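Local coordinates for protein of unknown function DUF574 (Streptomyces avermitilis, PDB 3GIW) that binds S-adenosyl-L-homocysteine in a Rossmann-like fold and is probably an S-adenosylmethionine-dependent methyltransferase whose methyl acceptor is unknown, at residues Arg68-Leu73 with Arg80-Ile85; Leu141-Ile146 with Val183-Glu188. All coordinates share one frame; numbering follows the deposited sequence.

Contact 1 (Arg68-Leu73 with Arg80-Ile85); sequences RAVAHL and RQFLDI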
loop_
_atom_site.group_PDB
_atom_site.type_symbol
_atom_site.label_atom_id
_atom_site.label_comp_id
_atom_site.label_asym_id
_atom_site.label_seq_id
_atom_site.Cartn_x
_atom_site.Cartn_y
_atom_site.Cartn_z
ATOM N N ARG A 68 0.392 4.841 10.698
ATOM C CA ARG A 68 -0.718 5.268 11.538
ATOM C C ARG A 68 -1.962 4.387 11.310
ATOM O O ARG A 68 -2.664 4.066 12.273
ATOM C CB ARG A 68 -1.047 6.748 11.307
ATOM C CG ARG A 68 0.094 7.666 11.608
ATOM C CD ARG A 68 -0.331 9.106 11.740
ATOM N NE ARG A 68 -1.090 9.655 10.620
ATOM C CZ ARG A 68 -0.577 9.980 9.435
ATOM N NH1 ARG A 68 0.713 9.833 9.182
ATOM N NH2 ARG A 68 -1.372 10.418 8.464
ATOM N N ALA A 69 -2.232 3.990 10.070
ATOM C CA ALA A 69 -3.394 3.153 9.770
ATOM C C ALA A 69 -3.260 1.764 10.410
ATOM O O ALA A 69 -4.226 1.258 11.015
ATOM C CB ALA A 69 -3.649 3.071 8.281
ATOM N N VAL A 70 -2.075 1.155 10.298
ATOM C CA VAL A 70 -1.865 -0.173 10.877
ATOM C C VAL A 70 -1.908 -0.107 12.402
ATOM O O VAL A 70 -2.533 -0.983 13.049
ATOM C CB VAL A 70 -0.555 -0.798 10.355
ATOM C CG1 VAL A 70 -0.193 -2.089 11.118
ATOM C CG2 VAL A 70 -0.684 -1.080 8.832
ATOM N N ALA A 71 -1.309 0.927 12.997
ATOM C CA ALA A 71 -1.407 1.114 14.444
ATOM C C ALA A 71 -2.875 1.267 14.919
ATOM O O ALA A 71 -3.286 0.622 15.885
ATOM C CB ALA A 71 -0.570 2.315 14.865
ATOM N N HIS A 72 -3.674 2.061 14.221
ATOM C CA HIS A 72 -5.095 2.177 14.507
ATOM C C HIS A 72 -5.790 0.811 14.446
ATOM O O HIS A 72 -6.586 0.452 15.318
ATOM C CB HIS A 72 -5.780 3.098 13.494
ATOM C CG HIS A 72 -7.254 3.250 13.717
ATOM N ND1 HIS A 72 -7.773 4.177 14.596
ATOM C CD2 HIS A 72 -8.315 2.562 13.224
ATOM C CE1 HIS A 72 -9.089 4.061 14.626
ATOM N NE2 HIS A 72 -9.445 3.104 13.789
ATOM N N LEU A 73 -5.568 0.086 13.358
ATOM C CA LEU A 73 -6.199 -1.214 13.161
ATOM C C LEU A 73 -5.839 -2.202 14.287
ATOM O O LEU A 73 -6.720 -2.907 14.804
ATOM C CB LEU A 73 -5.828 -1.763 11.798
ATOM C CG LEU A 73 -6.556 -1.137 10.599
ATOM C CD1 LEU A 73 -5.785 -1.428 9.305
ATOM C CD2 LEU A 73 -8.028 -1.610 10.520
ATOM N N ARG A 80 -5.916 -8.597 14.496
ATOM C CA ARG A 80 -4.742 -9.429 14.741
ATOM C C ARG A 80 -4.291 -10.203 13.503
ATOM O O ARG A 80 -3.397 -11.047 13.611
ATOM C CB ARG A 80 -5.025 -10.426 15.892
ATOM C CG ARG A 80 -5.412 -9.765 17.207
ATOM C CD ARG A 80 -4.218 -9.135 17.873
ATOM N NE ARG A 80 -4.591 -8.380 19.073
ATOM C CZ ARG A 80 -4.815 -7.071 19.140
ATOM N NH1 ARG A 80 -4.695 -6.256 18.081
ATOM N NH2 ARG A 80 -5.149 -6.545 20.308
ATOM N N GLN A 81 -4.895 -9.919 12.343
ATOM C CA GLN A 81 -4.546 -10.571 11.089
ATOM C C GLN A 81 -4.576 -9.557 9.962
ATOM O O GLN A 81 -5.534 -8.792 9.826
ATOM C CB GLN A 81 -5.577 -11.663 10.767
ATOM C CG GLN A 81 -5.700 -12.737 11.843
ATOM C CD GLN A 81 -6.474 -13.927 11.351
ATOM O OE1 GLN A 81 -5.928 -15.050 11.260
ATOM N NE2 GLN A 81 -7.758 -13.701 11.004
ATOM N N PHE A 82 -3.546 -9.583 9.116
ATOM C CA PHE A 82 -3.396 -8.626 8.023
ATOM C C PHE A 82 -2.996 -9.351 6.742
ATOM O O PHE A 82 -2.137 -10.248 6.774
ATOM C CB PHE A 82 -2.294 -7.592 8.376
ATOM C CG PHE A 82 -2.597 -6.782 9.593
ATOM C CD1 PHE A 82 -2.461 -7.339 10.873
ATOM C CD2 PHE A 82 -3.071 -5.482 9.477
ATOM C CE1 PHE A 82 -2.777 -6.603 12.033
ATOM C CE2 PHE A 82 -3.401 -4.765 10.633
ATOM C CZ PHE A 82 -3.242 -5.314 11.882
ATOM N N LEU A 83 -3.588 -8.924 5.628
ATOM C CA LEU A 83 -3.255 -9.348 4.290
ATOM C C LEU A 83 -2.852 -8.098 3.492
ATOM O O LEU A 83 -3.695 -7.270 3.169
ATOM C CB LEU A 83 -4.448 -10.050 3.641
ATOM C CG LEU A 83 -4.247 -10.540 2.209
ATOM C CD1 LEU A 83 -2.985 -11.366 1.985
ATOM C CD2 LEU A 83 -5.490 -11.335 1.711
ATOM N N ASP A 84 -1.556 -7.999 3.180
ATOM C CA ASP A 84 -0.981 -6.806 2.565
ATOM C C ASP A 84 -0.674 -7.073 1.106
ATOM O O ASP A 84 0.181 -7.915 0.758
ATOM C CB ASP A 84 0.303 -6.438 3.292
ATOM C CG ASP A 84 0.896 -5.096 2.842
ATOM O OD1 ASP A 84 0.150 -4.108 2.671
ATOM O OD2 ASP A 84 2.155 -5.019 2.715
ATOM N N ILE A 85 -1.378 -6.374 0.220
ATOM C CA ILE A 85 -1.309 -6.601 -1.213
ATOM C C ILE A 85 -0.455 -5.500 -1.849
ATOM O O ILE A 85 -0.821 -4.330 -1.797
ATOM C CB ILE A 85 -2.727 -6.593 -1.864
ATOM C CG1 ILE A 85 -3.649 -7.570 -1.132
ATOM C CG2 ILE A 85 -2.626 -6.846 -3.397
ATOM C CD1 ILE A 85 -3.221 -8.975 -1.171
#
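In the Rossmann-like methyltransferase fold of this chain, helix 55-75 is followed, after a short loop, by strand 81-85, an inner strand of the sheet, and Val70 and Leu73 on the helix pack against Phe82 on the strand. The backbones stay well apart: the CA atoms of Val70 and Phe82 are 9.1 Å from each other, and no hydrogen bond crosses. One aromatic ring spans the gap instead. The CB of Phe82 already points at the helix, and the first torsion then sets CG beside the backbone N and anti to the carbonyl carbon (chi1 -61°). The leading atom of the ring is CE2. Leu73 CB meets the ring edge, near the ring plane, 4.0 Å from Phe82 CE2, whereas Val70 CG1 approaches the same CE2 obliquely at 4.2 Å. About a turn apart on the helix, Leu73 points its CB at the strand, while Val70 sends its CB across that direction and touches the ring through CG1. All three touching residues are buried. Helix 95-102 continues the apolar layer, with Leu95 touching both Val70 and Phe82, while Ala163 of the adjacent parallel strand touches Phe82 and Leu73. On the helix side the chain of Leu73 extends the contact past its CB: its CD1 methyl is 4.3 Å from Phe82 CE2.

Contact 2 (Leu141-Ile146 with Val183-Glu188); sequences LDPASI and VRRLLE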
loop_
_atom_site.group_PDB
_atom_site.type_symbol
_atom_site.label_atom_id
_atom_site.label_comp_id
_atom_site.label_asym_id
_atom_site.label_seq_id
_atom_site.Cartn_x
_atom_site.Cartn_y
_atom_site.Cartn_z
ATOM N N LEU A 141 -4.214 -9.393 -9.894
ATOM C CA LEU A 141 -5.130 -9.732 -10.993
ATOM C C LEU A 141 -5.691 -11.166 -10.928
ATOM O O LEU A 141 -6.676 -11.483 -11.604
ATOM C CB LEU A 141 -4.437 -9.491 -12.334
ATOM C CG LEU A 141 -4.053 -8.028 -12.571
ATOM C CD1 LEU A 141 -3.311 -7.827 -13.874
ATOM C CD2 LEU A 141 -5.291 -7.146 -12.525
ATOM N N ASP A 142 -5.069 -12.028 -10.125
ATOM C CA ASP A 142 -5.547 -13.375 -9.897
ATOM C C ASP A 142 -5.762 -13.565 -8.401
ATOM O O ASP A 142 -4.948 -14.169 -7.719
ATOM C CB ASP A 142 -4.531 -14.386 -10.436
ATOM C CG ASP A 142 -5.012 -15.833 -10.342
ATOM O OD1 ASP A 142 -6.143 -16.108 -9.867
ATOM O OD2 ASP A 142 -4.224 -16.711 -10.737
ATOM N N PRO A 143 -6.853 -13.000 -7.870
ATOM C CA PRO A 143 -7.149 -13.254 -6.451
ATOM C C PRO A 143 -7.062 -14.704 -5.918
ATOM O O PRO A 143 -6.689 -14.875 -4.753
ATOM C CB PRO A 143 -8.558 -12.661 -6.279
ATOM C CG PRO A 143 -8.644 -11.569 -7.357
ATOM C CD PRO A 143 -7.804 -12.049 -8.495
ATOM N N ALA A 144 -7.413 -15.734 -6.706
ATOM C CA ALA A 144 -7.308 -17.140 -6.241
ATOM C C ALA A 144 -5.887 -17.580 -5.891
ATOM O O ALA A 144 -5.663 -18.311 -4.900
ATOM C CB ALA A 144 -7.900 -18.118 -7.282
ATOM N N SER A 145 -4.928 -17.144 -6.697
ATOM C CA SER A 145 -3.506 -17.391 -6.418
ATOM C C SER A 145 -3.052 -16.848 -5.048
ATOM O O SER A 145 -2.084 -17.348 -4.475
ATOM C CB SER A 145 -2.623 -16.788 -7.528
ATOM O OG SER A 145 -2.619 -15.379 -7.517
ATOM N N ILE A 146 -3.731 -15.804 -4.562
ATOM C CA ILE A 146 -3.480 -15.249 -3.262
ATOM C C ILE A 146 -4.293 -16.012 -2.238
ATOM O O ILE A 146 -3.748 -16.544 -1.296
ATOM C CB ILE A 146 -3.798 -13.722 -3.239
ATOM C CG1 ILE A 146 -2.883 -12.992 -4.252
ATOM C CG2 ILE A 146 -3.688 -13.173 -1.844
ATOM C CD1 ILE A 146 -3.154 -11.510 -4.485
ATOM N N VAL A 183 -10.267 -5.582 -5.862
ATOM C CA VAL A 183 -10.190 -5.333 -4.431
ATOM C C VAL A 183 -11.373 -5.975 -3.696
ATOM O O VAL A 183 -11.179 -6.639 -2.644
ATOM C CB VAL A 183 -10.085 -3.829 -4.146
ATOM C CG1 VAL A 183 -10.368 -3.557 -2.661
ATOM C CG2 VAL A 183 -8.737 -3.311 -4.579
ATOM N N ARG A 184 -12.576 -5.806 -4.226
ATOM C CA ARG A 184 -13.746 -6.321 -3.548
ATOM C C ARG A 184 -13.788 -7.858 -3.624
ATOM O O ARG A 184 -14.350 -8.490 -2.737
ATOM C CB ARG A 184 -15.005 -5.583 -4.014
ATOM C CG ARG A 184 -14.854 -4.051 -3.647
ATOM C CD ARG A 184 -14.709 -3.791 -2.109
ATOM N NE ARG A 184 -15.985 -4.175 -1.486
ATOM C CZ ARG A 184 -16.971 -3.342 -1.190
ATOM N NH1 ARG A 184 -16.819 -2.046 -1.351
ATOM N NH2 ARG A 184 -18.109 -3.822 -0.683
ATOM N N ARG A 185 -13.200 -8.473 -4.639
ATOM C CA ARG A 185 -13.070 -9.937 -4.686
ATOM C C ARG A 185 -12.142 -10.467 -3.584
ATOM O O ARG A 185 -12.408 -11.503 -2.982
ATOM C CB ARG A 185 -12.559 -10.383 -6.052
ATOM C CG ARG A 185 -12.355 -11.863 -6.228
ATOM C CD ARG A 185 -13.666 -12.667 -5.982
ATOM N NE ARG A 185 -13.403 -14.104 -6.007
ATOM C CZ ARG A 185 -13.072 -14.836 -4.942
ATOM N NH1 ARG A 185 -13.006 -14.290 -3.752
ATOM N NH2 ARG A 185 -12.830 -16.148 -5.069
ATOM N N LEU A 186 -11.069 -9.748 -3.297
ATOM C CA LEU A 186 -10.216 -10.091 -2.159
ATOM C C LEU A 186 -10.885 -9.917 -0.804
ATOM O O LEU A 186 -10.567 -10.655 0.151
ATOM C CB LEU A 186 -8.903 -9.281 -2.182
ATOM C CG LEU A 186 -7.990 -9.590 -3.366
ATOM C CD1 LEU A 186 -6.922 -8.490 -3.559
ATOM C CD2 LEU A 186 -7.356 -10.956 -3.185
ATOM N N LEU A 187 -11.803 -8.969 -0.700
ATOM C CA LEU A 187 -12.495 -8.715 0.565
ATOM C C LEU A 187 -13.614 -9.755 0.820
ATOM O O LEU A 187 -14.000 -9.996 1.964
ATOM C CB LEU A 187 -13.067 -7.282 0.563
ATOM C CG LEU A 187 -13.631 -6.714 1.892
ATOM C CD1 LEU A 187 -12.610 -6.677 3.027
ATOM C CD2 LEU A 187 -14.171 -5.295 1.658
ATOM N N GLU A 188 -14.160 -10.348 -0.244
ATOM C CA GLU A 188 -15.298 -11.277 -0.153
ATOM C C GLU A 188 -15.147 -12.333 0.942
ATOM O O GLU A 188 -16.063 -12.485 1.762
ATOM C CB GLU A 188 -15.529 -11.965 -1.506
ATOM C CG GLU A 188 -16.209 -11.115 -2.529
ATOM C CD GLU A 188 -17.681 -10.910 -2.258
ATOM O OE1 GLU A 188 -18.219 -11.567 -1.328
ATOM O OE2 GLU A 188 -18.296 -10.085 -2.990
#
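Leu186 reaches from helix 179-187 to Pro143 at the start of the short helix 143-147; in the Rossmann-like methyltransferase fold each helix lies on a connection between strands that follow one another along the chain. Leu186 CB leaves its backbone without aiming straight at the partner. The first torsion then sets CG anti to the carbonyl carbon (chi1 -65°), and CG comes within 4.3 Å of Pro143 CB. At the tip the methyls part: CD2 lies 3.7 Å from Pro143 CB, whereas CD1 turns to the sheet and packs on Ile85. Leu186 CD2 also reaches Ile146 CD1, at 4.4 Å. One methyl therefore bridges two residues about a helical turn apart, Pro143 and Ile146. The proline is the hub on its own side, because Arg185 CG touches both its CB and its CG, each at 3.9 Å. The side chains of Pro143 and Arg185 cross obliquely, and it is the aliphatic part of the arginine that touches, at the more exposed border of the contact. All contacts across the segments are between carbons, and no hydrogen bond crosses. Leu147, the next residue of the short helix, also touches Arg185 and Leu186. The side chain of Ile146 is about 4 Å from that of Met140, which binds S-adenosyl-L-homocysteine, so the contact borders that site. The first turn of the short helix is fastened internally: Ser145 OG donates to Asp142 O over 2.6 Å, in the carbonyl plane with a C=O...OG angle of 149°.

Overall arrangement
Along the chain contact 1 closes before contact 2 opens, and they lie about 17 Å apart, centre to centre, yet both rest on strand 81-85. Alternation along that strand separates them: Phe82 faces helix 55-75, whereas Leu83 and Ile85 point to the other face of the sheet, where helices 143-147 and 179-187 lie. The contacts meet there directly, with Ile85 CD1 4.2 Å from Ile146 CD1 and Leu83 CD1 4.3 Å from Ile146 CG2. Helices thus cover both faces of the mainly parallel sheet, as in the three-layer methyltransferase fold. Between side chains, the S-adenosyl-L-homocysteine-binding Arg63 is about 9 Å from Val70, whereas Met140 is about 4 Å from Ile146.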